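Local coordinates for protein mandelate racemase/muconate lactonizing enzyme (Jannaschia sp., PDB 4J3Z) that belongs to the enolase superfamily and probably catalyses a metal-dependent isomerisation that begins with proton abstraction next to a carboxylate, its substrate being unestablished, at residues L7-V12 with A50-I55; L26-T31 with I367-A372; A195-V200 with E227-L232. All blocks are in the same frame, centred on the assembly; numbering follows the deposited sequence.

Interactions 1 and 2 lie on the two faces of the antiparallel sheet of the N-terminal capping domain, interaction 2 bringing in a segment from near the chain's end; their centres are 13 Å apart. Strands 4-12 and 24-31 pair directly: F10 N lies 2.7 Å from L26 O, and D8 O lies 2.9 Å from R28 N. F10 also packs against L369 and R28. Interaction 3, nested in sequence inside the loop closed by interaction 2, is in the barrel domain, about 42 and 41 Å from interactions 1 and 2 (centre to centre), at the end away from where this family carries its active site; the capping domain, as in relatives, probably closes over that site.

Interaction 1: residues L7-V12 with A50-I55; sequences LDIFAV and AMTHVI
I9 reaches from the strand into the side of helix residue I55, and these two residues bury the most surface in this contact. The ethyl arm of I9 is fully extended (chi2 180°), which carries CD1 well out from the strand and makes that one methyl do nearly all the touching. CD1 sits 3.7 Å from I55 CB and meets the I55 CG2 methyl equally closely, so the arm comes in at the branch point of I55, with the two side chains set obliquely to each other. The same methyl also fits against T52, one helical turn earlier: I9 CD1 is 3.8 Å from the carbonyl oxygen T52 O and 4.2 Å from T52 CB. The T52 hydroxyl takes no part in this apolar meeting, being hydrogen-bonded to E49 O within the helix.

L7, two residues back on the same side of the strand, makes the second contact. Its CG stands opposite the backbone N (chi1 173°), and from there the CD2 methyl lies 4.0 Å from I55 CG2, the two side chains crossing at about a right angle. The CG2 methyl of I55 therefore has L7 CD2 and I9 CD1 as its strand partners, and the contact is van der Waals packing, mostly of methyl groups, with I9 CD1 also lying against T52 O.

Strand and helix run nearly antiparallel, 158° between their directions, with axes 10.0 Å apart, a usual spacing for a helix laid on a sheet. L7 and I55 continue inward to V27 of strand 24-31 and to L98 of helix 89-109, while F10, on the reverse face, packs against helix 371-376. On its far side helix 48-62 meets the second subunit, where H53 stacks on H53 of that subunit.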
loop_
_atom_site.group_PDB
_atom_site.type_symbol
_atom_site.label_atom_id
_atom_site.label_comp_id
_atom_site.label_asym_id
_atom_site.label_seq_id
_atom_site.Cartn_x
_atom_site.Cartn_y
_atom_site.Cartn_z
ATOM N N LEU D 7 45.527 -8.016 -22.253
ATOM C CA LEU D 7 44.470 -8.980 -22.079
ATOM C C LEU D 7 44.551 -10.094 -23.121
ATOM O O LEU D 7 44.686 -9.845 -24.313
ATOM C CB LEU D 7 43.114 -8.278 -22.161
ATOM C CG LEU D 7 41.849 -9.139 -22.173
ATOM C CD1 LEU D 7 41.714 -9.943 -20.893
ATOM C CD2 LEU D 7 40.631 -8.255 -22.393
ATOM N N ASP D 8 44.481 -11.331 -22.650
ATOM C CA ASP D 8 44.311 -12.466 -23.543
ATOM C C ASP D 8 42.994 -13.114 -23.190
ATOM O O ASP D 8 42.685 -13.295 -22.013
ATOM C CB ASP D 8 45.471 -13.451 -23.403
ATOM C CG ASP D 8 46.822 -12.793 -23.610
ATOM O OD1 ASP D 8 46.919 -11.821 -24.401
ATOM O OD2 ASP D 8 47.796 -13.253 -22.978
ATOM N N ILE D 9 42.203 -13.409 -24.214
ATOM C CA ILE D 9 40.891 -14.031 -24.041
ATOM C C ILE D 9 40.973 -15.445 -24.601
ATOM O O ILE D 9 41.532 -15.648 -25.687
ATOM C CB ILE D 9 39.767 -13.236 -24.761
ATOM C CG1 ILE D 9 39.742 -11.770 -24.296
ATOM C CG2 ILE D 9 38.405 -13.891 -24.552
ATOM C CD1 ILE D 9 38.674 -10.925 -24.961
ATOM N N PHE D 10 40.425 -16.403 -23.849
ATOM C CA PHE D 10 40.352 -17.813 -24.251
ATOM C C PHE D 10 38.899 -18.268 -24.411
ATOM O O PHE D 10 38.091 -18.159 -23.479
ATOM C CB PHE D 10 41.043 -18.720 -23.216
ATOM C CG PHE D 10 42.529 -18.508 -23.101
ATOM C CD1 PHE D 10 43.411 -19.166 -23.954
ATOM C CD2 PHE D 10 43.053 -17.665 -22.126
ATOM C CE1 PHE D 10 44.779 -18.985 -23.846
ATOM C CE2 PHE D 10 44.426 -17.473 -22.018
ATOM C CZ PHE D 10 45.288 -18.137 -22.879
ATOM N N ALA D 11 38.569 -18.774 -25.595
ATOM C CA ALA D 11 37.273 -19.395 -25.822
ATOM C C ALA D 11 37.462 -20.900 -25.699
ATOM O O ALA D 11 38.183 -21.508 -26.493
ATOM C CB ALA D 11 36.745 -19.022 -27.189
ATOM N N VAL D 12 36.834 -21.497 -24.691
ATOM C CA VAL D 12 37.089 -22.893 -24.365
ATOM C C VAL D 12 35.854 -23.781 -24.574
ATOM O O VAL D 12 34.781 -23.479 -24.078
ATOM C CB VAL D 12 37.649 -23.045 -22.926
ATOM C CG1 VAL D 12 37.949 -24.500 -22.626
ATOM C CG2 VAL D 12 38.924 -22.222 -22.750
ATOM N N ALA D 50 31.835 -12.149 -31.244
ATOM C CA ALA D 50 31.416 -10.776 -31.019
ATOM C C ALA D 50 31.713 -10.367 -29.580
ATOM O O ALA D 50 32.025 -9.202 -29.320
ATOM C CB ALA D 50 29.937 -10.600 -31.344
ATOM N N MET D 51 31.627 -11.320 -28.651
ATOM C CA MET D 51 31.995 -11.032 -27.265
ATOM C C MET D 51 33.459 -10.624 -27.136
ATOM O O MET D 51 33.763 -9.712 -26.355
ATOM C CB MET D 51 31.657 -12.179 -26.299
ATOM C CG MET D 51 30.222 -12.201 -25.776
ATOM S SD MET D 51 29.575 -10.676 -25.044
ATOM C CE MET D 51 30.725 -10.356 -23.702
ATOM N N THR D 52 34.362 -11.258 -27.902
ATOM C CA THR D 52 35.784 -10.906 -27.793
ATOM C C THR D 52 36.024 -9.432 -28.111
ATOM O O THR D 52 36.902 -8.807 -27.522
ATOM C CB THR D 52 36.777 -11.784 -28.621
ATOM O OG1 THR D 52 36.693 -11.476 -30.014
ATOM C CG2 THR D 52 36.616 -13.271 -28.385
ATOM N N HIS D 53 35.241 -8.879 -29.034
ATOM C CA HIS D 53 35.349 -7.464 -29.379
ATOM C C HIS D 53 34.684 -6.572 -28.335
ATOM O O HIS D 53 35.141 -5.461 -28.096
ATOM C CB HIS D 53 34.790 -7.201 -30.774
ATOM C CG HIS D 53 35.500 -7.957 -31.853
ATOM N ND1 HIS D 53 34.965 -9.078 -32.459
ATOM C CD2 HIS D 53 36.696 -7.745 -32.448
ATOM C CE1 HIS D 53 35.809 -9.526 -33.372
ATOM N NE2 HIS D 53 36.870 -8.739 -33.380
ATOM N N VAL D 54 33.623 -7.070 -27.696
ATOM C CA VAL D 54 33.030 -6.379 -26.544
ATOM C C VAL D 54 33.993 -6.350 -25.340
ATOM O O VAL D 54 34.202 -5.291 -24.734
ATOM C CB VAL D 54 31.678 -6.999 -26.131
ATOM C CG1 VAL D 54 31.326 -6.626 -24.693
ATOM C CG2 VAL D 54 30.573 -6.567 -27.085
ATOM N N ILE D 55 34.579 -7.508 -25.012
ATOM C CA ILE D 55 35.467 -7.645 -23.841
ATOM C C ILE D 55 36.742 -6.845 -24.041
ATOM O O ILE D 55 37.197 -6.157 -23.129
ATOM C CB ILE D 55 35.810 -9.125 -23.510
ATOM C CG1 ILE D 55 34.546 -9.928 -23.199
ATOM C CG2 ILE D 55 36.746 -9.207 -22.317
ATOM C CD1 ILE D 55 34.635 -11.413 -23.538
#

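Interaction 2: residues L26-T31 with I367-A372; sequences LVRVTT and ITLNDA
D371 OD1 is gripped by both terminal nitrogens of R28. The stronger hydrogen bond runs from R28 NH2 to D371 OD1 at 2.8 Å, with an N-H...O angle of 147°; the one from R28 NH1 to D371 OD1, at 3.1 Å, is weak. OD1 lies close to the guanidinium plane, at the edge between the two nitrogens, yet NH2 approaches it from above the carboxylate plane, while NH1 lies close to that plane. The two flat groups are turned 73° apart, and D371 OD2 is left 3.7 Å from R28 NH2, so this is a single-oxygen salt bridge and not a paired, coplanar one.

The arginine chain bends at chi3 (-101°), swinging its end over L369. There L369 CD2 lies over one face of the guanidinium, near its rim, 3.9 Å from R28 NH2. L369 also meets the strand through methyls: its CD1 is 3.7 Å from L26 CD1. F10 of the neighbouring strand 4-12 packs on both R28 and L369.

The charged pair thus joins the capping-domain sheet to a segment from near the chain's end, consistent with the enolase-superfamily pattern in which C-terminal residues complete that domain. D371 opens helix 371-376, whose N-terminal end would favour its negative charge, and the apolar cover from L369 and F10 would probably strengthen its attraction to R28.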
loop_
_atom_site.group_PDB
_atom_site.type_symbol
_atom_site.label_atom_id
_atom_site.label_comp_id
_atom_site.label_asym_id
_atom_site.label_seq_id
_atom_site.Cartn_x
_atom_site.Cartn_y
_atom_site.Cartn_z
ATOM N N LEU D 26 37.067 -17.193 -20.929
ATOM C CA LEU D 26 38.047 -16.862 -19.893
ATOM C C LEU D 26 38.948 -15.710 -20.313
ATOM O O LEU D 26 39.355 -15.632 -21.472
ATOM C CB LEU D 26 38.898 -18.081 -19.546
ATOM C CG LEU D 26 38.242 -19.439 -19.292
ATOM C CD1 LEU D 26 39.284 -20.398 -18.735
ATOM C CD2 LEU D 26 37.046 -19.339 -18.350
ATOM N N VAL D 27 39.243 -14.824 -19.360
ATOM C CA VAL D 27 40.165 -13.705 -19.562
ATOM C C VAL D 27 41.389 -13.827 -18.637
ATOM O O VAL D 27 41.269 -14.234 -17.479
ATOM C CB VAL D 27 39.472 -12.327 -19.367
ATOM C CG1 VAL D 27 38.185 -12.232 -20.185
ATOM C CG2 VAL D 27 39.199 -12.024 -17.896
ATOM N N ARG D 28 42.563 -13.496 -19.161
ATOM C CA ARG D 28 43.778 -13.436 -18.348
ATOM C C ARG D 28 44.462 -12.083 -18.532
ATOM O O ARG D 28 45.059 -11.824 -19.576
ATOM C CB ARG D 28 44.734 -14.574 -18.714
ATOM C CG ARG D 28 45.994 -14.632 -17.866
ATOM C CD ARG D 28 47.128 -15.218 -18.685
ATOM N NE ARG D 28 47.357 -16.616 -18.358
ATOM C CZ ARG D 28 47.673 -17.567 -19.231
ATOM N NH1 ARG D 28 47.784 -17.288 -20.528
ATOM N NH2 ARG D 28 47.865 -18.811 -18.795
ATOM N N VAL D 29 44.343 -11.223 -17.519
ATOM C CA VAL D 29 44.930 -9.880 -17.533
ATOM C C VAL D 29 46.335 -9.893 -16.920
ATOM O O VAL D 29 46.520 -10.432 -15.828
ATOM C CB VAL D 29 44.048 -8.872 -16.753
ATOM C CG1 VAL D 29 44.706 -7.495 -16.691
ATOM C CG2 VAL D 29 42.665 -8.766 -17.377
ATOM N N THR D 30 47.301 -9.286 -17.619
ATOM C CA THR D 30 48.668 -9.080 -17.106
ATOM C C THR D 30 48.911 -7.607 -16.747
ATOM O O THR D 30 48.462 -6.698 -17.455
ATOM C CB THR D 30 49.743 -9.521 -18.136
ATOM O OG1 THR D 30 49.587 -10.908 -18.435
ATOM C CG2 THR D 30 51.168 -9.307 -17.603
ATOM N N THR D 31 49.634 -7.379 -15.652
ATOM C CA THR D 31 49.947 -6.025 -15.196
ATOM C C THR D 31 51.205 -5.503 -15.867
ATOM O O THR D 31 51.895 -6.249 -16.571
ATOM C CB THR D 31 50.147 -5.975 -13.672
ATOM O OG1 THR D 31 51.074 -6.994 -13.276
ATOM C CG2 THR D 31 48.828 -6.191 -12.952
ATOM N N ILE D 367 44.026 -20.183 -8.538
ATOM C CA ILE D 367 43.906 -20.932 -9.790
ATOM C C ILE D 367 44.819 -20.370 -10.877
ATOM O O ILE D 367 44.824 -19.168 -11.149
ATOM C CB ILE D 367 42.442 -21.012 -10.298
ATOM C CG1 ILE D 367 41.794 -19.616 -10.351
ATOM C CG2 ILE D 367 41.626 -21.943 -9.411
ATOM C CD1 ILE D 367 40.451 -19.566 -11.046
ATOM N N THR D 368 45.617 -21.251 -11.470
ATOM C CA THR D 368 46.405 -20.904 -12.643
ATOM C C THR D 368 45.746 -21.599 -13.829
ATOM O O THR D 368 45.182 -22.681 -13.678
ATOM C CB THR D 368 47.873 -21.355 -12.478
ATOM O OG1 THR D 368 48.401 -20.823 -11.257
ATOM C CG2 THR D 368 48.751 -20.876 -13.629
ATOM N N LEU D 369 45.777 -20.960 -14.995
ATOM C CA LEU D 369 45.358 -21.615 -16.223
ATOM C C LEU D 369 46.501 -22.478 -16.748
ATOM O O LEU D 369 47.665 -22.200 -16.471
ATOM C CB LEU D 369 44.932 -20.580 -17.263
ATOM C CG LEU D 369 44.227 -21.087 -18.520
ATOM C CD1 LEU D 369 42.807 -21.545 -18.230
ATOM C CD2 LEU D 369 44.237 -20.015 -19.590
ATOM N N ASN D 370 46.154 -23.541 -17.479
ATOM C CA ASN D 370 47.131 -24.389 -18.168
ATOM C C ASN D 370 46.940 -24.178 -19.656
ATOM O O ASN D 370 45.952 -24.647 -20.240
ATOM C CB ASN D 370 46.907 -25.872 -17.845
ATOM C CG ASN D 370 46.782 -26.144 -16.358
ATOM O OD1 ASN D 370 47.573 -25.658 -15.554
ATOM N ND2 ASN D 370 45.793 -26.946 -15.991
ATOM N N ASP D 371 47.885 -23.475 -20.268
ATOM C CA ASP D 371 47.755 -23.043 -21.661
ATOM C C ASP D 371 47.461 -24.169 -22.663
ATOM O O ASP D 371 46.586 -24.028 -23.535
ATOM C CB ASP D 371 48.977 -22.223 -22.077
ATOM C CG ASP D 371 48.917 -20.772 -21.581
ATOM O OD1 ASP D 371 47.833 -20.310 -21.158
ATOM O OD2 ASP D 371 49.958 -20.088 -21.627
ATOM N N ALA D 372 48.174 -25.287 -22.527
ATOM C CA ALA D 372 48.041 -26.411 -23.450
ATOM C C ALA D 372 46.618 -26.979 -23.479
ATOM O O ALA D 372 46.070 -27.230 -24.550
ATOM C CB ALA D 372 49.060 -27.492 -23.121
#

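Interaction 3: residues A195-V200 with E227-L232; sequences AIRDAV and EPYDPL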
loop_
_atom_site.group_PDB
_atom_site.type_symbol
_atom_site.label_atom_id
_atom_site.label_comp_id
_atom_site.label_asym_id
_atom_site.label_seq_id
_atom_site.Cartn_x
_atom_site.Cartn_y
_atom_site.Cartn_z
ATOM N N ALA D 195 10.077 -39.484 -5.784
ATOM C CA ALA D 195 11.086 -40.544 -5.881
ATOM C C ALA D 195 12.397 -40.138 -5.233
ATOM O O ALA D 195 13.035 -40.944 -4.545
ATOM C CB ALA D 195 11.310 -40.947 -7.337
ATOM N N ILE D 196 12.797 -38.888 -5.449
ATOM C CA ILE D 196 14.030 -38.365 -4.858
ATOM C C ILE D 196 13.845 -38.232 -3.350
ATOM O O ILE D 196 14.745 -38.572 -2.582
ATOM C CB ILE D 196 14.466 -37.031 -5.504
ATOM C CG1 ILE D 196 14.756 -37.228 -6.996
ATOM C CG2 ILE D 196 15.708 -36.478 -4.817
ATOM C CD1 ILE D 196 14.791 -35.949 -7.814
ATOM N N ARG D 197 12.659 -37.784 -2.940
ATOM C CA ARG D 197 12.311 -37.639 -1.520
ATOM C C ARG D 197 12.457 -38.965 -0.775
ATOM O O ARG D 197 13.065 -39.003 0.305
ATOM C CB ARG D 197 10.876 -37.114 -1.361
ATOM C CG ARG D 197 10.680 -35.947 -0.403
ATOM C CD ARG D 197 11.361 -36.100 0.953
ATOM N NE ARG D 197 12.735 -35.579 0.975
ATOM C CZ ARG D 197 13.060 -34.284 0.931
ATOM N NH1 ARG D 197 14.341 -33.918 0.963
ATOM N NH2 ARG D 197 12.114 -33.353 0.853
ATOM N N ASP D 198 11.897 -40.035 -1.347
ATOM C CA ASP D 198 12.068 -41.400 -0.820
ATOM C C ASP D 198 13.534 -41.814 -0.759
ATOM O O ASP D 198 13.949 -42.448 0.203
ATOM C CB ASP D 198 11.329 -42.452 -1.677
ATOM C CG ASP D 198 9.822 -42.354 -1.586
ATOM O OD1 ASP D 198 9.283 -41.876 -0.555
ATOM O OD2 ASP D 198 9.167 -42.771 -2.570
ATOM N N ALA D 199 14.298 -41.495 -1.806
ATOM C CA ALA D 199 15.692 -41.938 -1.907
ATOM C C ALA D 199 16.591 -41.271 -0.871
ATOM O O ALA D 199 17.276 -41.959 -0.110
ATOM C CB ALA D 199 16.236 -41.719 -3.310
ATOM N N VAL D 200 16.557 -39.936 -0.829
ATOM C CA VAL D 200 17.404 -39.157 0.078
ATOM C C VAL D 200 16.854 -38.990 1.504
ATOM O O VAL D 200 17.617 -38.681 2.426
ATOM C CB VAL D 200 17.770 -37.767 -0.511
ATOM C CG1 VAL D 200 18.423 -37.918 -1.882
ATOM C CG2 VAL D 200 16.549 -36.852 -0.590
ATOM N N GLU D 227 4.853 -28.889 -3.451
ATOM C CA GLU D 227 4.909 -28.523 -2.032
ATOM C C GLU D 227 4.990 -29.700 -1.061
ATOM O O GLU D 227 5.853 -29.684 -0.169
ATOM C CB GLU D 227 3.746 -27.626 -1.641
ATOM C CG GLU D 227 4.098 -26.157 -1.584
ATOM C CD GLU D 227 2.862 -25.306 -1.468
ATOM O OE1 GLU D 227 1.789 -25.886 -1.204
ATOM O OE2 GLU D 227 2.964 -24.075 -1.646
ATOM N N PRO D 228 4.092 -30.708 -1.204
ATOM C CA PRO D 228 4.154 -31.848 -0.283
ATOM C C PRO D 228 5.551 -32.470 -0.131
ATOM O O PRO D 228 5.813 -33.145 0.867
ATOM C CB PRO D 228 3.190 -32.855 -0.914
ATOM C CG PRO D 228 2.176 -32.006 -1.603
ATOM C CD PRO D 228 2.928 -30.808 -2.111
ATOM N N TYR D 229 6.433 -32.237 -1.082
ATOM C CA TYR D 229 7.757 -32.770 -1.019
ATOM C C TYR D 229 8.789 -31.871 -0.409
ATOM O O TYR D 229 9.914 -32.235 -0.306
ATOM C CB TYR D 229 8.203 -33.270 -2.370
ATOM C CG TYR D 229 7.143 -34.027 -3.029
ATOM C CD1 TYR D 229 6.851 -35.301 -2.637
ATOM C CD2 TYR D 229 6.366 -33.452 -3.995
ATOM C CE1 TYR D 229 5.832 -35.992 -3.213
ATOM C CE2 TYR D 229 5.357 -34.138 -4.571
ATOM C CZ TYR D 229 5.103 -35.404 -4.173
ATOM O OH TYR D 229 4.114 -36.076 -4.749
ATOM N N ASP D 230 8.352 -30.698 0.028
ATOM C CA ASP D 230 9.199 -29.721 0.709
ATOM C C ASP D 230 10.502 -29.329 0.037
ATOM O O ASP D 230 11.571 -29.482 0.614
ATOM C CB ASP D 230 9.442 -30.037 2.183
ATOM C CG ASP D 230 10.141 -28.895 2.898
ATOM O OD1 ASP D 230 9.754 -27.740 2.677
ATOM O OD2 ASP D 230 11.089 -29.134 3.656
ATOM N N PRO D 231 10.423 -28.857 -1.195
ATOM C CA PRO D 231 11.662 -28.418 -1.879
ATOM C C PRO D 231 12.285 -27.192 -1.212
ATOM O O PRO D 231 11.554 -26.261 -0.834
ATOM C CB PRO D 231 11.180 -28.042 -3.279
ATOM C CG PRO D 231 9.737 -27.703 -3.110
ATOM C CD PRO D 231 9.211 -28.549 -1.977
ATOM N N LEU D 232 13.615 -27.188 -1.070
ATOM C CA LEU D 232 14.319 -26.062 -0.442
ATOM C C LEU D 232 14.111 -24.763 -1.197
ATOM O O LEU D 232 14.132 -23.679 -0.586
ATOM C CB LEU D 232 15.820 -26.331 -0.302
ATOM C CG LEU D 232 16.660 -25.393 0.586
ATOM C CD1 LEU D 232 17.907 -26.078 1.103
ATOM C CD2 LEU D 232 17.055 -24.123 -0.134
#
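R197, on the last turns of helix 183-200, meets the loop 227-232 at Y229 and D230. The loop starts with a 3-10 turn, E227 O accepting the D230 N-H at 2.7 Å; the E227 carboxylate turns to K224, T253 and S254. Next comes Y229, which the arginine meets alongside, the two side chains running in opposite directions. R197 CG lies at the edge of the tyrosine ring, 4.1 Å from Y229 CB, and the Y229 side chain packs on A190, C193 and A194 of the same helix. Bends at chi2 (-47°) and chi3 (90°) fold the arginine back so that R197 NH2 stands 2.7 Å from Y229 O, while its guanidinium is tilted 43° from the ring plane.

This is a connection of the modified (beta/alpha) barrel of the enolase superfamily: the loop leads from helix 216-226 into strand 233-235, at the end of the barrel opposite the one that carries the active site in this family. A leucine in place of R197, lacking the guanidinium, would probably open a gap beside Y229 O and D230 O and leave the turn freer to shift against the helix.

At D230 the backbone takes a left-handed conformation, and D230 O comes near the guanidinium edge, 3.9 Å from R197 NH2. The D230 carboxylate pairs instead with R221 of the third subunit, D230 OD2 being 5.2 Å from R197 NH2; L183 of that subunit packs on both R197 and D230. Beyond P231, which rests on I255, L232 joins L206 of strand 205-209 by a backbone hydrogen bond.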